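Long-range contacts in inactive Zymogen C11 Protease (PDB 6MZO), which probably cleaves peptide bonds as a clostripain-like cysteine peptidase, and is seen here as the inactive zymogen: residues Ile227-Leu238 with Ser297-Ala306; Tyr272-Tyr281 with Lys327-Gln337. All coordinates share one frame; numbering follows the deposited sequence.

Contact 1: Ile227-Leu238 with Ser297-Ala306; sequences ISVMKSDELDEL and SMEKAVIYKA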
loop_
_atom_site.group_PDB
_atom_site.type_symbol
_atom_site.label_atom_id
_atom_site.label_comp_id
_atom_site.label_asym_id
_atom_site.label_seq_id
_atom_site.Cartn_x
_atom_site.Cartn_y
_atom_site.Cartn_z
ATOM N N ILE A 227 -8.966 4.191 3.704
ATOM C CA ILE A 227 -8.108 3.060 4.108
ATOM C C ILE A 227 -8.872 1.769 3.828
ATOM O O ILE A 227 -10.124 1.749 3.790
ATOM C CB ILE A 227 -7.724 3.183 5.618
ATOM C CG1 ILE A 227 -6.582 2.209 5.997
ATOM C CG2 ILE A 227 -8.983 3.091 6.477
ATOM C CD1 ILE A 227 -5.331 2.734 5.355
ATOM N N SER A 228 -8.135 0.711 3.544
ATOM C CA SER A 228 -8.705 -0.634 3.461
ATOM C C SER A 228 -7.711 -1.692 3.764
ATOM O O SER A 228 -6.476 -1.449 3.747
ATOM C CB SER A 228 -9.294 -0.897 2.082
ATOM O OG SER A 228 -8.321 -0.709 1.063
ATOM N N VAL A 229 -8.271 -2.832 4.142
ATOM C CA VAL A 229 -7.464 -3.989 4.483
ATOM C C VAL A 229 -7.934 -5.201 3.683
ATOM O O VAL A 229 -9.144 -5.546 3.738
ATOM C CB VAL A 229 -7.632 -4.355 5.963
ATOM C CG1 VAL A 229 -6.753 -5.559 6.287
ATOM C CG2 VAL A 229 -7.206 -3.246 6.862
ATOM N N MET A 230 -7.017 -5.856 2.986
ATOM C CA MET A 230 -7.394 -6.986 2.121
ATOM C C MET A 230 -6.851 -8.268 2.706
ATOM O O MET A 230 -5.693 -8.333 3.193
ATOM C CB MET A 230 -6.875 -6.771 0.671
ATOM C CG MET A 230 -7.779 -5.954 -0.236
ATOM S SD MET A 230 -8.152 -4.322 0.391
ATOM C CE MET A 230 -6.487 -3.620 0.351
ATOM N N LYS A 231 -7.693 -9.322 2.664
ATOM C CA LYS A 231 -7.328 -10.635 3.169
ATOM C C LYS A 231 -6.843 -11.484 1.973
ATOM O O LYS A 231 -7.633 -11.920 1.102
ATOM C CB LYS A 231 -8.556 -11.303 3.884
ATOM C CG LYS A 231 -8.220 -12.644 4.591
ATOM C CD LYS A 231 -9.467 -13.008 5.421
ATOM C CE LYS A 231 -9.291 -14.372 6.079
ATOM N NZ LYS A 231 -9.609 -15.377 5.060
ATOM N N SER A 232 -5.529 -11.732 1.922
ATOM C CA SER A 232 -4.943 -12.280 0.704
ATOM C C SER A 232 -5.468 -13.636 0.282
ATOM O O SER A 232 -5.580 -13.901 -0.950
ATOM C CB SER A 232 -3.393 -12.348 0.827
ATOM O OG SER A 232 -2.883 -11.041 1.022
ATOM N N ASP A 233 -5.819 -14.508 1.237
ATOM C CA ASP A 233 -6.308 -15.803 0.735
ATOM C C ASP A 233 -7.735 -15.780 0.163
ATOM O O ASP A 233 -8.274 -16.836 -0.189
ATOM C CB ASP A 233 -6.186 -16.871 1.835
ATOM C CG ASP A 233 -7.014 -16.576 3.064
ATOM O OD1 ASP A 233 -7.891 -15.715 3.070
ATOM O OD2 ASP A 233 -6.792 -17.315 4.082
ATOM N N GLU A 234 -8.298 -14.578 -0.012
ATOM C CA GLU A 234 -9.616 -14.422 -0.651
ATOM C C GLU A 234 -9.419 -13.866 -2.063
ATOM O O GLU A 234 -10.336 -13.809 -2.850
ATOM C CB GLU A 234 -10.507 -13.487 0.129
ATOM C CG GLU A 234 -10.703 -13.935 1.572
ATOM C CD GLU A 234 -11.661 -15.119 1.724
ATOM O OE1 GLU A 234 -12.259 -15.572 0.723
ATOM O OE2 GLU A 234 -11.864 -15.512 2.904
ATOM N N LEU A 235 -8.160 -13.524 -2.362
ATOM C CA LEU A 235 -7.945 -12.857 -3.675
ATOM C C LEU A 235 -8.059 -13.788 -4.852
ATOM O O LEU A 235 -8.498 -13.339 -5.944
ATOM C CB LEU A 235 -6.600 -12.128 -3.648
ATOM C CG LEU A 235 -6.713 -10.650 -3.380
ATOM C CD1 LEU A 235 -7.327 -9.944 -4.682
ATOM C CD2 LEU A 235 -7.558 -10.288 -2.217
ATOM N N ASP A 236 -7.717 -15.064 -4.689
ATOM C CA ASP A 236 -7.953 -15.946 -5.844
ATOM C C ASP A 236 -9.430 -16.033 -6.229
ATOM O O ASP A 236 -9.788 -15.957 -7.443
ATOM C CB ASP A 236 -7.420 -17.356 -5.558
ATOM C CG ASP A 236 -5.919 -17.425 -5.579
ATOM O OD1 ASP A 236 -5.298 -16.830 -6.452
ATOM O OD2 ASP A 236 -5.342 -18.116 -4.704
ATOM N N GLU A 237 -10.293 -16.077 -5.217
ATOM C CA GLU A 237 -11.706 -16.153 -5.502
ATOM C C GLU A 237 -12.163 -14.839 -6.144
ATOM O O GLU A 237 -12.965 -14.836 -7.088
ATOM C CB GLU A 237 -12.496 -16.430 -4.227
ATOM C CG GLU A 237 -13.986 -16.457 -4.509
ATOM C CD GLU A 237 -14.813 -16.572 -3.257
ATOM O OE1 GLU A 237 -14.410 -17.329 -2.341
ATOM O OE2 GLU A 237 -15.857 -15.884 -3.182
ATOM N N LEU A 238 -11.631 -13.711 -5.666
ATOM C CA LEU A 238 -12.082 -12.417 -6.209
ATOM C C LEU A 238 -11.691 -12.377 -7.702
ATOM O O LEU A 238 -12.463 -11.925 -8.565
ATOM C CB LEU A 238 -11.464 -11.252 -5.393
ATOM C CG LEU A 238 -11.841 -9.844 -5.891
ATOM C CD1 LEU A 238 -13.349 -9.618 -5.879
ATOM C CD2 LEU A 238 -11.155 -8.896 -4.965
ATOM N N SER A 297 -17.812 -11.628 -3.198
ATOM C CA SER A 297 -16.379 -11.887 -3.129
ATOM C C SER A 297 -15.660 -10.716 -2.477
ATOM O O SER A 297 -14.737 -10.939 -1.666
ATOM C CB SER A 297 -15.788 -12.180 -4.512
ATOM O OG SER A 297 -16.306 -13.446 -4.968
ATOM N N MET A 298 -16.087 -9.500 -2.808
ATOM C CA MET A 298 -15.534 -8.282 -2.220
ATOM C C MET A 298 -15.787 -8.291 -0.726
ATOM O O MET A 298 -14.914 -7.868 0.053
ATOM C CB MET A 298 -16.153 -7.022 -2.813
ATOM C CG MET A 298 -15.647 -6.682 -4.268
ATOM S SD MET A 298 -13.914 -6.120 -4.205
ATOM C CE MET A 298 -14.245 -4.378 -3.724
ATOM N N GLU A 299 -16.986 -8.701 -0.277
ATOM C CA GLU A 299 -17.256 -8.744 1.173
ATOM C C GLU A 299 -16.239 -9.630 1.895
ATOM O O GLU A 299 -15.901 -9.368 3.062
ATOM C CB GLU A 299 -18.660 -9.298 1.457
ATOM C CG GLU A 299 -19.768 -8.348 1.057
ATOM C CD GLU A 299 -21.163 -8.986 1.191
ATOM O OE1 GLU A 299 -21.357 -9.792 2.121
ATOM O OE2 GLU A 299 -22.060 -8.677 0.368
ATOM N N LYS A 300 -15.787 -10.698 1.220
ATOM C CA LYS A 300 -14.812 -11.585 1.870
ATOM C C LYS A 300 -13.371 -11.022 1.808
ATOM O O LYS A 300 -12.605 -11.213 2.806
ATOM C CB LYS A 300 -14.817 -12.980 1.238
ATOM C CG LYS A 300 -16.046 -13.787 1.567
ATOM C CD LYS A 300 -16.279 -14.870 0.543
ATOM C CE LYS A 300 -15.369 -16.062 0.708
ATOM N NZ LYS A 300 -15.875 -17.194 -0.132
ATOM N N ALA A 301 -13.021 -10.413 0.685
ATOM C CA ALA A 301 -11.650 -9.940 0.407
ATOM C C ALA A 301 -11.323 -8.635 1.069
ATOM O O ALA A 301 -10.207 -8.491 1.613
ATOM C CB ALA A 301 -11.416 -9.810 -1.071
ATOM N N VAL A 302 -12.279 -7.714 1.108
ATOM C CA VAL A 302 -12.001 -6.406 1.702
ATOM C C VAL A 302 -12.596 -6.468 3.142
ATOM O O VAL A 302 -13.839 -6.273 3.337
ATOM C CB VAL A 302 -12.562 -5.299 0.883
ATOM C CG1 VAL A 302 -12.247 -3.924 1.576
ATOM C CG2 VAL A 302 -11.947 -5.272 -0.561
ATOM N N ILE A 303 -11.770 -6.787 4.138
ATOM C CA ILE A 303 -12.307 -7.124 5.442
ATOM C C ILE A 303 -12.562 -5.917 6.304
ATOM O O ILE A 303 -13.344 -6.022 7.269
ATOM C CB ILE A 303 -11.426 -8.144 6.237
ATOM C CG1 ILE A 303 -10.031 -7.540 6.512
ATOM C CG2 ILE A 303 -11.410 -9.453 5.439
ATOM C CD1 ILE A 303 -9.315 -8.341 7.639
ATOM N N TYR A 304 -11.940 -4.781 5.940
ATOM C CA TYR A 304 -12.213 -3.515 6.605
ATOM C C TYR A 304 -12.001 -2.437 5.593
ATOM O O TYR A 304 -11.032 -2.507 4.815
ATOM C CB TYR A 304 -11.286 -3.324 7.816
ATOM C CG TYR A 304 -11.523 -1.971 8.478
ATOM C CD1 TYR A 304 -12.506 -1.798 9.443
ATOM C CD2 TYR A 304 -10.810 -0.850 8.033
ATOM C CE1 TYR A 304 -12.712 -0.565 10.008
ATOM C CE2 TYR A 304 -10.998 0.433 8.589
ATOM C CZ TYR A 304 -11.982 0.560 9.541
ATOM O OH TYR A 304 -12.230 1.767 10.186
ATOM N N LYS A 305 -12.888 -1.429 5.577
ATOM C CA LYS A 305 -12.667 -0.235 4.761
ATOM C C LYS A 305 -13.296 0.963 5.447
ATOM O O LYS A 305 -14.289 0.848 6.206
ATOM C CB LYS A 305 -13.213 -0.397 3.371
ATOM C CG LYS A 305 -14.777 -0.421 3.336
ATOM C CD LYS A 305 -15.269 -0.398 1.871
ATOM C CE LYS A 305 -16.802 -0.327 1.877
ATOM N NZ LYS A 305 -17.293 -1.575 2.431
ATOM N N ALA A 306 -12.705 2.123 5.252
ATOM C CA ALA A 306 -13.288 3.322 5.799
ATOM C C ALA A 306 -12.894 4.502 4.952
ATOM O O ALA A 306 -11.802 4.561 4.387
ATOM C CB ALA A 306 -12.870 3.539 7.251
HETATM O O HOH W 1 -13.328 -13.434 -2.425
#
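Ala301 presents its methyl to a hollow lined by Glu234, Leu235 and Leu238. Its CB sits 4.0 Å from Leu238 CD2, and Leu235 CD2 closes on the same methyl. The sulfur of Met298 rests against the fork of Leu238, with CD1 3.9 Å from Met298 SD. CD1 also rests on Ser297 CB. Further along, Ile303 CG1 meets Val229 CG1, and its CG2 crosses Lys231 CB at 3.7 Å. The CG1 branch gets there by standing between the backbone N and the carbonyl carbon (chi1 62°). Ile227 CG2 meets the edge of the Tyr304 ring, near its plane.

Strands 227-231 and 302-306 run antiparallel. A beta bulge shifts their register between Val229 and Met230, where Ile303 N bonds Val229 O and Lys231 N bonds Ala301 O. Strand 302-307 is the outermost on this side of the central sheet.

At the helical end, Lys300 NZ forms a salt bridge with Glu237 OE1 at 2.7 Å, on that oxygen's syn lone pair. A water bridges Glu234 O and Ser297 O. Lys231 NZ pairs with Asp233 and Glu234. The chemistry is divided: apolar side chains fill the inner joint, while the charges of Lys300 and Glu237 pair at its outer side.

Contact 2: Tyr272-Tyr281 with Lys327-Gln337; sequences YHALYDFDDY and KYSGLSIYVPQ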
loop_
_atom_site.group_PDB
_atom_site.type_symbol
_atom_site.label_atom_id
_atom_site.label_comp_id
_atom_site.label_asym_id
_atom_site.label_seq_id
_atom_site.Cartn_x
_atom_site.Cartn_y
_atom_site.Cartn_z
ATOM N N TYR A 272 -6.955 13.058 -17.825
ATOM C CA TYR A 272 -7.161 11.605 -17.869
ATOM C C TYR A 272 -6.770 11.041 -16.507
ATOM O O TYR A 272 -5.796 11.523 -15.899
ATOM C CB TYR A 272 -6.341 10.936 -18.980
ATOM C CG TYR A 272 -6.858 11.304 -20.351
ATOM C CD1 TYR A 272 -8.001 10.680 -20.865
ATOM C CD2 TYR A 272 -6.242 12.251 -21.093
ATOM C CE1 TYR A 272 -8.500 11.016 -22.094
ATOM C CE2 TYR A 272 -6.736 12.608 -22.291
ATOM C CZ TYR A 272 -7.848 11.970 -22.801
ATOM O OH TYR A 272 -8.288 12.360 -24.048
ATOM N N HIS A 273 -7.541 10.074 -16.024
ATOM C CA HIS A 273 -7.211 9.394 -14.764
ATOM C C HIS A 273 -7.116 7.915 -15.076
ATOM O O HIS A 273 -7.864 7.431 -15.931
ATOM C CB HIS A 273 -8.306 9.630 -13.675
ATOM C CG HIS A 273 -8.820 11.035 -13.660
ATOM N ND1 HIS A 273 -7.995 12.112 -13.414
ATOM C CD2 HIS A 273 -10.045 11.554 -13.935
ATOM C CE1 HIS A 273 -8.682 13.239 -13.560
ATOM N NE2 HIS A 273 -9.936 12.932 -13.863
ATOM N N ALA A 274 -6.244 7.187 -14.375
ATOM C CA ALA A 274 -6.094 5.758 -14.574
ATOM C C ALA A 274 -7.019 4.978 -13.629
ATOM O O ALA A 274 -7.596 3.968 -14.064
ATOM C CB ALA A 274 -4.621 5.372 -14.315
ATOM N N LEU A 275 -7.113 5.430 -12.381
ATOM C CA LEU A 275 -7.760 4.554 -11.380
ATOM C C LEU A 275 -9.075 5.102 -10.888
ATOM O O LEU A 275 -9.176 6.295 -10.515
ATOM C CB LEU A 275 -6.840 4.332 -10.175
ATOM C CG LEU A 275 -5.410 4.010 -10.466
ATOM C CD1 LEU A 275 -4.652 3.796 -9.104
ATOM C CD2 LEU A 275 -5.316 2.701 -11.243
ATOM N N TYR A 276 -10.072 4.241 -10.858
ATOM C CA TYR A 276 -11.409 4.543 -10.413
ATOM C C TYR A 276 -11.875 3.517 -9.380
ATOM O O TYR A 276 -11.215 2.576 -9.154
ATOM C CB TYR A 276 -12.347 4.522 -11.602
ATOM C CG TYR A 276 -12.099 5.640 -12.570
ATOM C CD1 TYR A 276 -11.191 5.520 -13.584
ATOM C CD2 TYR A 276 -12.753 6.812 -12.447
ATOM C CE1 TYR A 276 -10.959 6.544 -14.457
ATOM C CE2 TYR A 276 -12.524 7.840 -13.313
ATOM C CZ TYR A 276 -11.632 7.698 -14.320
ATOM O OH TYR A 276 -11.413 8.729 -15.174
ATOM N N ASP A 277 -13.028 3.726 -8.766
ATOM C CA ASP A 277 -13.519 2.765 -7.803
ATOM C C ASP A 277 -13.820 1.438 -8.482
ATOM O O ASP A 277 -14.462 1.393 -9.469
ATOM C CB ASP A 277 -14.762 3.252 -7.066
ATOM C CG ASP A 277 -15.292 2.235 -6.094
ATOM O OD1 ASP A 277 -14.637 2.028 -5.105
ATOM O OD2 ASP A 277 -16.308 1.630 -6.354
ATOM N N PHE A 278 -13.346 0.364 -7.885
ATOM C CA PHE A 278 -13.485 -0.965 -8.423
ATOM C C PHE A 278 -14.929 -1.436 -8.632
ATOM O O PHE A 278 -15.293 -1.863 -9.669
ATOM C CB PHE A 278 -12.685 -1.905 -7.536
ATOM C CG PHE A 278 -12.489 -3.285 -8.067
ATOM C CD1 PHE A 278 -12.523 -3.570 -9.395
ATOM C CD2 PHE A 278 -12.224 -4.290 -7.205
ATOM C CE1 PHE A 278 -12.293 -4.835 -9.840
ATOM C CE2 PHE A 278 -11.997 -5.560 -7.637
ATOM C CZ PHE A 278 -12.030 -5.834 -8.962
ATOM N N ASP A 279 -15.734 -1.315 -7.594
ATOM C CA ASP A 279 -17.112 -1.733 -7.654
ATOM C C ASP A 279 -17.874 -0.935 -8.693
ATOM O O ASP A 279 -18.581 -1.483 -9.457
ATOM C CB ASP A 279 -17.756 -1.640 -6.260
ATOM C CG ASP A 279 -19.207 -2.077 -6.231
ATOM O OD1 ASP A 279 -20.023 -1.417 -6.801
ATOM O OD2 ASP A 279 -19.491 -3.062 -5.587
ATOM N N ASP A 280 -17.683 0.365 -8.706
ATOM C CA ASP A 280 -18.339 1.218 -9.657
ATOM C C ASP A 280 -18.030 0.762 -11.092
ATOM O O ASP A 280 -18.907 0.599 -11.870
ATOM C CB ASP A 280 -17.943 2.662 -9.423
ATOM C CG ASP A 280 -18.878 3.661 -10.087
ATOM O OD1 ASP A 280 -19.936 3.275 -10.511
ATOM O OD2 ASP A 280 -18.503 4.808 -10.152
ATOM N N TYR A 281 -16.766 0.544 -11.387
ATOM C CA TYR A 281 -16.374 0.086 -12.706
ATOM C C TYR A 281 -17.032 -1.238 -13.050
ATOM O O TYR A 281 -17.632 -1.385 -14.069
ATOM C CB TYR A 281 -14.867 -0.058 -12.785
ATOM C CG TYR A 281 -14.337 -0.534 -14.107
ATOM C CD1 TYR A 281 -14.778 0.014 -15.277
ATOM C CD2 TYR A 281 -13.384 -1.509 -14.166
ATOM C CE1 TYR A 281 -14.287 -0.419 -16.488
ATOM C CE2 TYR A 281 -12.881 -1.942 -15.361
ATOM C CZ TYR A 281 -13.342 -1.385 -16.514
ATOM O OH TYR A 281 -12.856 -1.806 -17.698
ATOM N N LYS A 327 -18.867 6.952 -3.820
ATOM C CA LYS A 327 -18.941 5.475 -3.885
ATOM C C LYS A 327 -17.628 4.972 -3.374
ATOM O O LYS A 327 -16.598 5.482 -3.798
ATOM C CB LYS A 327 -19.165 4.942 -5.302
ATOM C CG LYS A 327 -20.615 5.365 -5.808
ATOM C CD LYS A 327 -20.825 4.897 -7.205
ATOM C CE LYS A 327 -22.237 5.315 -7.678
ATOM N NZ LYS A 327 -22.405 4.971 -9.127
ATOM N N TYR A 328 -17.636 3.992 -2.475
ATOM C CA TYR A 328 -16.332 3.602 -1.900
ATOM C C TYR A 328 -16.314 2.120 -1.655
ATOM O O TYR A 328 -16.965 1.640 -0.671
ATOM C CB TYR A 328 -16.104 4.380 -0.586
ATOM C CG TYR A 328 -14.775 4.037 0.021
ATOM C CD1 TYR A 328 -13.641 4.402 -0.623
ATOM C CD2 TYR A 328 -14.671 3.343 1.257
ATOM C CE1 TYR A 328 -12.370 4.065 -0.135
ATOM C CE2 TYR A 328 -13.393 3.014 1.777
ATOM C CZ TYR A 328 -12.276 3.386 1.068
ATOM O OH TYR A 328 -11.024 3.054 1.507
ATOM N N SER A 329 -15.581 1.359 -2.508
ATOM C CA SER A 329 -15.520 -0.112 -2.310
ATOM C C SER A 329 -14.253 -0.563 -1.541
ATOM O O SER A 329 -14.134 -1.721 -1.111
ATOM C CB SER A 329 -15.618 -0.806 -3.696
ATOM O OG SER A 329 -14.414 -0.568 -4.427
ATOM N N GLY A 330 -13.335 0.386 -1.316
ATOM C CA GLY A 330 -12.065 0.098 -0.614
ATOM C C GLY A 330 -10.982 -0.356 -1.583
ATOM O O GLY A 330 -9.859 -0.518 -1.187
ATOM N N LEU A 331 -11.323 -0.527 -2.885
ATOM C CA LEU A 331 -10.284 -0.892 -3.873
ATOM C C LEU A 331 -10.433 0.017 -5.098
ATOM O O LEU A 331 -11.523 0.268 -5.541
ATOM C CB LEU A 331 -10.379 -2.349 -4.358
ATOM C CG LEU A 331 -9.884 -3.378 -3.292
ATOM C CD1 LEU A 331 -10.185 -4.781 -3.846
ATOM C CD2 LEU A 331 -8.430 -3.205 -3.109
ATOM N N SER A 332 -9.284 0.483 -5.590
ATOM C CA SER A 332 -9.235 1.144 -6.895
ATOM C C SER A 332 -8.970 0.066 -7.952
ATOM O O SER A 332 -8.531 -1.086 -7.626
ATOM C CB SER A 332 -8.107 2.188 -6.915
ATOM O OG SER A 332 -8.430 3.228 -5.983
ATOM N N ILE A 333 -9.131 0.463 -9.229
ATOM C CA ILE A 333 -8.928 -0.423 -10.344
ATOM C C ILE A 333 -8.480 0.434 -11.533
ATOM O O ILE A 333 -8.943 1.602 -11.694
ATOM C CB ILE A 333 -10.171 -1.230 -10.685
ATOM C CG1 ILE A 333 -9.845 -2.426 -11.538
ATOM C CG2 ILE A 333 -11.272 -0.343 -11.418
ATOM C CD1 ILE A 333 -9.048 -3.583 -10.748
ATOM N N TYR A 334 -7.585 -0.116 -12.366
ATOM C CA TYR A 334 -7.317 0.531 -13.677
ATOM C C TYR A 334 -8.533 0.388 -14.584
ATOM O O TYR A 334 -9.109 -0.704 -14.687
ATOM C CB TYR A 334 -6.076 -0.099 -14.387
ATOM C CG TYR A 334 -5.777 0.561 -15.740
ATOM C CD1 TYR A 334 -5.480 1.927 -15.795
ATOM C CD2 TYR A 334 -5.799 -0.184 -16.946
ATOM C CE1 TYR A 334 -5.273 2.560 -17.020
ATOM C CE2 TYR A 334 -5.534 0.451 -18.174
ATOM C CZ TYR A 334 -5.279 1.812 -18.181
ATOM O OH TYR A 334 -5.001 2.442 -19.370
ATOM N N VAL A 335 -8.871 1.465 -15.326
ATOM C CA VAL A 335 -9.969 1.372 -16.293
ATOM C C VAL A 335 -9.344 1.593 -17.691
ATOM O O VAL A 335 -8.967 2.711 -18.012
ATOM C CB VAL A 335 -11.036 2.441 -16.012
ATOM C CG1 VAL A 335 -12.072 2.464 -17.167
ATOM C CG2 VAL A 335 -11.719 2.121 -14.628
ATOM N N PRO A 336 -9.307 0.539 -18.530
ATOM C CA PRO A 336 -8.762 0.744 -19.865
ATOM C C PRO A 336 -9.576 1.792 -20.664
ATOM O O PRO A 336 -10.819 1.867 -20.607
ATOM C CB PRO A 336 -8.902 -0.623 -20.533
ATOM C CG PRO A 336 -8.653 -1.590 -19.310
ATOM C CD PRO A 336 -9.447 -0.904 -18.188
ATOM N N GLN A 337 -8.833 2.602 -21.383
ATOM C CA GLN A 337 -9.412 3.738 -22.106
ATOM C C GLN A 337 -8.766 3.885 -23.469
ATOM O O GLN A 337 -7.542 3.708 -23.641
ATOM C CB GLN A 337 -9.231 5.031 -21.302
ATOM C CG GLN A 337 -10.018 5.024 -19.982
ATOM C CD GLN A 337 -9.534 6.086 -19.013
ATOM O OE1 GLN A 337 -9.684 7.311 -19.257
ATOM N NE2 GLN A 337 -8.927 5.631 -17.905
HETATM O O HOH W 2 -9.871 9.305 -17.460
HETATM O O HOH W 3 -12.595 2.497 -3.250
HETATM O O HOH W 4 -20.476 6.753 -10.107
HETATM O O HOH W 5 -22.107 1.991 -8.992
HETATM O O HOH W 6 -12.896 0.272 -19.553
#
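The Tyr281 ring carries Val335 CG2 over the centre of one face, a CH-pi contact 3.8 Å from the centroid. Val335 CG1 reaches Tyr281 CE1, and Ile333 CG2 approaches CD2 obliquely. The same CG2 of Val335 touches Tyr276 CD1 at 3.6 Å, so one methyl serves two tyrosines. The Tyr276 ring has Gln337 NE2 at its edge, with ring and amide planes 69° apart. Ala274 CB lies at the edge of the Tyr334 ring, in its plane. The Phe278 ring meets Ile333 CB and Leu331 CB obliquely, and Ile333 CD1 comes 3.6 Å from Phe278 CE1.

The rotation of the Gln337 amide is fixed by two bonds from NE2, to His273 O and to Val335 O, both in the amide plane. The first is nearly straight (178°). A water joins Gln337 OE1 to Tyr276 OH and His273 N.

Asp277 caps the helix that follows it. Its CG stands opposite the backbone N (chi1 178°), and OD2 accepts from Asp280 N. OD1 takes Ser329 OG at 2.7 Å and Ser329 N at 2.8 Å, from opposite faces of the carboxylate plane. An alanine here would remove both oxygens and is likely to leave Ser329 N, Ser329 OG and Asp280 N without these acceptors, and the loop at Ser329 less firmly tied to the helix start. Lys327 NZ makes a weak salt bridge to Asp280 OD1, supported by two waters. Asp280 OD1 also forms a salt bridge with Arg284, and OD2 accepts from Gln263 N.

Strands 275-277 and 332-334 form a short antiparallel pair. Helix 168-173 packs on Phe278 and Ile333, helix 288-301 on Phe278 and Ser329, and helix 341-347 on Ala274, Tyr334 and Pro336.

How the contacts relate
The centres of contact 1 and contact 2 lie about 16 Å apart. Along the chain their segments alternate: 227-238, 272-281, 297-306, 327-337. The chain between the two segments of each contact therefore contains one segment of the other. Contact 1 lies at one edge of the nine-stranded central sheet. Contact 2 is a separate two-stranded sheet beside it. Helices 278-283 and 288-301, consecutive in the chain, lead from contact 2 into contact 1. The contacts also touch directly: Ser228 OG probably bonds Gly330 O at 2.7 Å, and Tyr328 OH probably bonds Ile227 O. The small sheet is thereby joined to the edge of the large one within the clostripain family region.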